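Local coordinates for protein methylxanthine N3-demethylase NdmB (Pseudomonas putida, PDB 6ICL) that catalyses the N3-demethylation of theobromine and other methylxanthines, releasing formaldehyde, as a Rieske non-heme iron oxygenase in bacterial caffeine degradation, at residues W37-E45 / S278-F288. Numbering follows the deposited sequence.
Sequences WHPVCTLNE and SPVDNKSCRNF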
# COMPACT_ATOMS: atom_id res chain seq x y z
N TRP A 37 -28.05 -23.07 -17.70
CA TRP A 37 -27.95 -22.68 -16.31
C TRP A 37 -26.49 -22.49 -15.93
O TRP A 37 -25.65 -23.36 -16.18
CB TRP A 37 -28.56 -23.75 -15.40
CG TRP A 37 -30.03 -23.93 -15.55
CD1 TRP A 37 -30.66 -24.72 -16.47
CD2 TRP A 37 -31.06 -23.35 -14.74
NE1 TRP A 37 -32.01 -24.66 -16.28
CE2 TRP A 37 -32.29 -23.83 -15.23
CE3 TRP A 37 -31.05 -22.47 -13.65
CZ2 TRP A 37 -33.53 -23.46 -14.66
CZ3 TRP A 37 -32.28 -22.09 -13.09
CH2 TRP A 37 -33.50 -22.59 -13.60
N HIS A 38 -26.18 -21.33 -15.35
CA HIS A 38 -24.83 -21.04 -14.87
C HIS A 38 -24.85 -20.72 -13.38
O HIS A 38 -25.77 -20.03 -12.91
CB HIS A 38 -24.22 -19.87 -15.62
CG HIS A 38 -24.10 -20.10 -17.09
ND1 HIS A 38 -23.21 -21.00 -17.62
CD2 HIS A 38 -24.77 -19.56 -18.13
CE1 HIS A 38 -23.34 -21.01 -18.94
NE2 HIS A 38 -24.27 -20.14 -19.27
N PRO A 39 -23.86 -21.19 -12.63
CA PRO A 39 -23.78 -20.81 -11.21
C PRO A 39 -23.25 -19.39 -11.09
O PRO A 39 -22.31 -18.99 -11.79
CB PRO A 39 -22.80 -21.84 -10.64
CG PRO A 39 -21.81 -22.03 -11.83
CD PRO A 39 -22.64 -21.85 -13.11
N VAL A 40 -23.88 -18.60 -10.21
CA VAL A 40 -23.44 -17.22 -10.00
C VAL A 40 -22.82 -17.01 -8.62
O VAL A 40 -21.95 -16.15 -8.48
CB VAL A 40 -24.59 -16.23 -10.25
CG1 VAL A 40 -24.93 -16.20 -11.75
CG2 VAL A 40 -25.81 -16.59 -9.37
N CYS A 41 -23.20 -17.79 -7.61
CA CYS A 41 -22.53 -17.72 -6.32
C CYS A 41 -22.98 -18.92 -5.50
O CYS A 41 -23.96 -19.58 -5.83
CB CYS A 41 -22.85 -16.40 -5.58
SG CYS A 41 -24.64 -16.19 -5.25
N THR A 42 -22.23 -19.22 -4.45
CA THR A 42 -22.72 -20.22 -3.52
C THR A 42 -23.80 -19.59 -2.65
O THR A 42 -23.91 -18.37 -2.55
CB THR A 42 -21.60 -20.78 -2.65
OG1 THR A 42 -21.13 -19.76 -1.75
CG2 THR A 42 -20.43 -21.26 -3.53
N LEU A 43 -24.63 -20.45 -2.05
CA LEU A 43 -25.65 -19.96 -1.14
C LEU A 43 -25.03 -19.18 0.01
O LEU A 43 -25.50 -18.09 0.36
CB LEU A 43 -26.47 -21.15 -0.64
CG LEU A 43 -27.66 -20.82 0.25
CD1 LEU A 43 -28.52 -19.78 -0.45
CD2 LEU A 43 -28.45 -22.12 0.54
N ASN A 44 -23.96 -19.72 0.59
CA ASN A 44 -23.24 -19.01 1.65
C ASN A 44 -22.76 -17.64 1.18
O ASN A 44 -22.92 -16.63 1.89
CB ASN A 44 -22.06 -19.85 2.11
CG ASN A 44 -21.52 -19.39 3.43
OD1 ASN A 44 -20.51 -18.68 3.48
ND2 ASN A 44 -22.22 -19.74 4.50
N GLU A 45 -22.13 -17.59 -0.01
CA GLU A 45 -21.73 -16.31 -0.57
C GLU A 45 -22.91 -15.35 -0.69
O GLU A 45 -22.78 -14.15 -0.42
CB GLU A 45 -21.06 -16.52 -1.94
CG GLU A 45 -19.59 -16.92 -1.84
CD GLU A 45 -19.02 -17.49 -3.13
OE1 GLU A 45 -17.84 -17.88 -3.12
OE2 GLU A 45 -19.75 -17.55 -4.15
N SER A 278 -18.25 -20.62 -14.36
CA SER A 278 -19.28 -19.68 -14.76
C SER A 278 -18.72 -18.61 -15.68
O SER A 278 -17.71 -17.98 -15.34
CB SER A 278 -19.88 -19.03 -13.52
OG SER A 278 -20.93 -18.17 -13.88
N PRO A 279 -19.33 -18.37 -16.85
CA PRO A 279 -18.81 -17.36 -17.77
C PRO A 279 -19.15 -15.94 -17.31
O PRO A 279 -20.14 -15.36 -17.75
CB PRO A 279 -19.50 -17.70 -19.09
CG PRO A 279 -20.85 -18.28 -18.62
CD PRO A 279 -20.55 -19.04 -17.37
N VAL A 280 -18.31 -15.38 -16.45
CA VAL A 280 -18.57 -14.06 -15.88
C VAL A 280 -18.57 -12.99 -16.96
O VAL A 280 -19.52 -12.21 -17.09
CB VAL A 280 -17.53 -13.75 -14.78
CG1 VAL A 280 -17.64 -12.29 -14.36
CG2 VAL A 280 -17.75 -14.69 -13.57
N ASP A 281 -17.48 -12.90 -17.72
CA ASP A 281 -17.37 -11.93 -18.80
C ASP A 281 -16.35 -12.47 -19.80
O ASP A 281 -15.93 -13.63 -19.72
CB ASP A 281 -16.97 -10.54 -18.28
CG ASP A 281 -15.66 -10.55 -17.48
OD1 ASP A 281 -14.90 -11.54 -17.58
OD2 ASP A 281 -15.39 -9.58 -16.74
N ASN A 282 -15.91 -11.60 -20.70
CA ASN A 282 -15.04 -12.03 -21.78
C ASN A 282 -13.62 -12.35 -21.33
O ASN A 282 -12.84 -12.85 -22.14
CB ASN A 282 -14.99 -10.96 -22.87
CG ASN A 282 -14.36 -9.67 -22.40
OD1 ASN A 282 -14.87 -9.01 -21.49
ND2 ASN A 282 -13.25 -9.29 -23.02
N LYS A 283 -13.26 -12.09 -20.06
CA LYS A 283 -11.87 -12.28 -19.63
C LYS A 283 -11.72 -13.03 -18.31
O LYS A 283 -10.61 -13.11 -17.78
CB LYS A 283 -11.15 -10.93 -19.53
CG LYS A 283 -11.94 -9.80 -18.88
CD LYS A 283 -12.13 -10.00 -17.38
CE LYS A 283 -12.60 -8.71 -16.66
NZ LYS A 283 -13.13 -9.00 -15.28
N SER A 284 -12.79 -13.61 -17.78
CA SER A 284 -12.70 -14.25 -16.47
C SER A 284 -13.82 -15.26 -16.33
O SER A 284 -14.84 -15.18 -17.00
CB SER A 284 -12.79 -13.22 -15.33
OG SER A 284 -14.04 -12.55 -15.40
N CYS A 285 -13.62 -16.19 -15.40
CA CYS A 285 -14.66 -17.13 -15.04
C CYS A 285 -14.61 -17.34 -13.54
O CYS A 285 -13.55 -17.23 -12.91
CB CYS A 285 -14.51 -18.47 -15.78
SG CYS A 285 -12.89 -19.24 -15.57
N ARG A 286 -15.76 -17.62 -12.96
CA ARG A 286 -15.88 -17.86 -11.53
C ARG A 286 -16.21 -19.33 -11.36
O ARG A 286 -17.17 -19.82 -11.97
CB ARG A 286 -16.96 -16.99 -10.90
CG ARG A 286 -17.19 -17.34 -9.42
CD ARG A 286 -18.22 -16.46 -8.79
NE ARG A 286 -17.81 -15.07 -8.77
CZ ARG A 286 -16.87 -14.56 -7.97
NH1 ARG A 286 -16.20 -15.33 -7.10
NH2 ARG A 286 -16.60 -13.26 -8.03
N ASN A 287 -15.42 -20.02 -10.56
CA ASN A 287 -15.39 -21.46 -10.55
C ASN A 287 -15.87 -21.98 -9.20
O ASN A 287 -15.48 -21.47 -8.14
CB ASN A 287 -13.99 -21.93 -10.88
CG ASN A 287 -13.53 -21.35 -12.20
OD1 ASN A 287 -14.03 -21.75 -13.23
ND2 ASN A 287 -12.63 -20.34 -12.17
N PHE A 288 -16.72 -23.01 -9.28
CA PHE A 288 -17.42 -23.60 -8.15
C PHE A 288 -16.98 -25.04 -8.02
O PHE A 288 -17.16 -25.84 -8.94
CB PHE A 288 -18.92 -23.51 -8.38
CG PHE A 288 -19.41 -22.11 -8.39
CD1 PHE A 288 -19.30 -21.33 -9.54
CD2 PHE A 288 -19.96 -21.55 -7.25
CE1 PHE A 288 -19.73 -20.04 -9.55
CE2 PHE A 288 -20.41 -20.25 -7.25
CZ PHE A 288 -20.28 -19.48 -8.40
O HOH W 1 -20.67 -14.66 -10.46
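The buried interface between the Rieske domain and the catalytic domain of this oxygenase is formed here by strand 37-42 lying across the hairpin of strands 278-281 and 284-288, where Pro39 lies over one face of the Phe288 ring, offset toward its rim. Pro39 CB sits 3.9 Å from the ring centroid, 19° off the normal, a CH-pi contact; at the ring's edge, in plane, lie Val40 O and Thr42 N. Thr42 CG2 adds an apolar contact, 3.8 Å from Phe288 CD2. Axes of strands 37-42 and 278-281 inclined at 67° show two sheets packed across one another rather than joined: strand 37-42 is an outermost strand of the Rieske sheet, next to 146-150; the hairpin supplies two inner neighbours of the catalytic sheet. Between the two segments the one direct hydrogen bond is Ser278 OG to Pro39 O (2.6 Å), with a C=O...donor angle of 161°; chi1 turns OG away from the backbone N and toward Pro39 O. Pro279 CD covers a face of the His38 imidazole, 3.7 Å from its centroid, while Leu33 O holds His38 NE2. Replacing Phe288 by an alanine is likely to leave a gap under Pro39 and beside Thr42 CG2. Glu45 OE2 accepts from Thr42 N (3.0 Å) and Glu45 N donates to Thr42 OG1, a capping box; OE1 accepts from Ser178 N of the catalytic sheet.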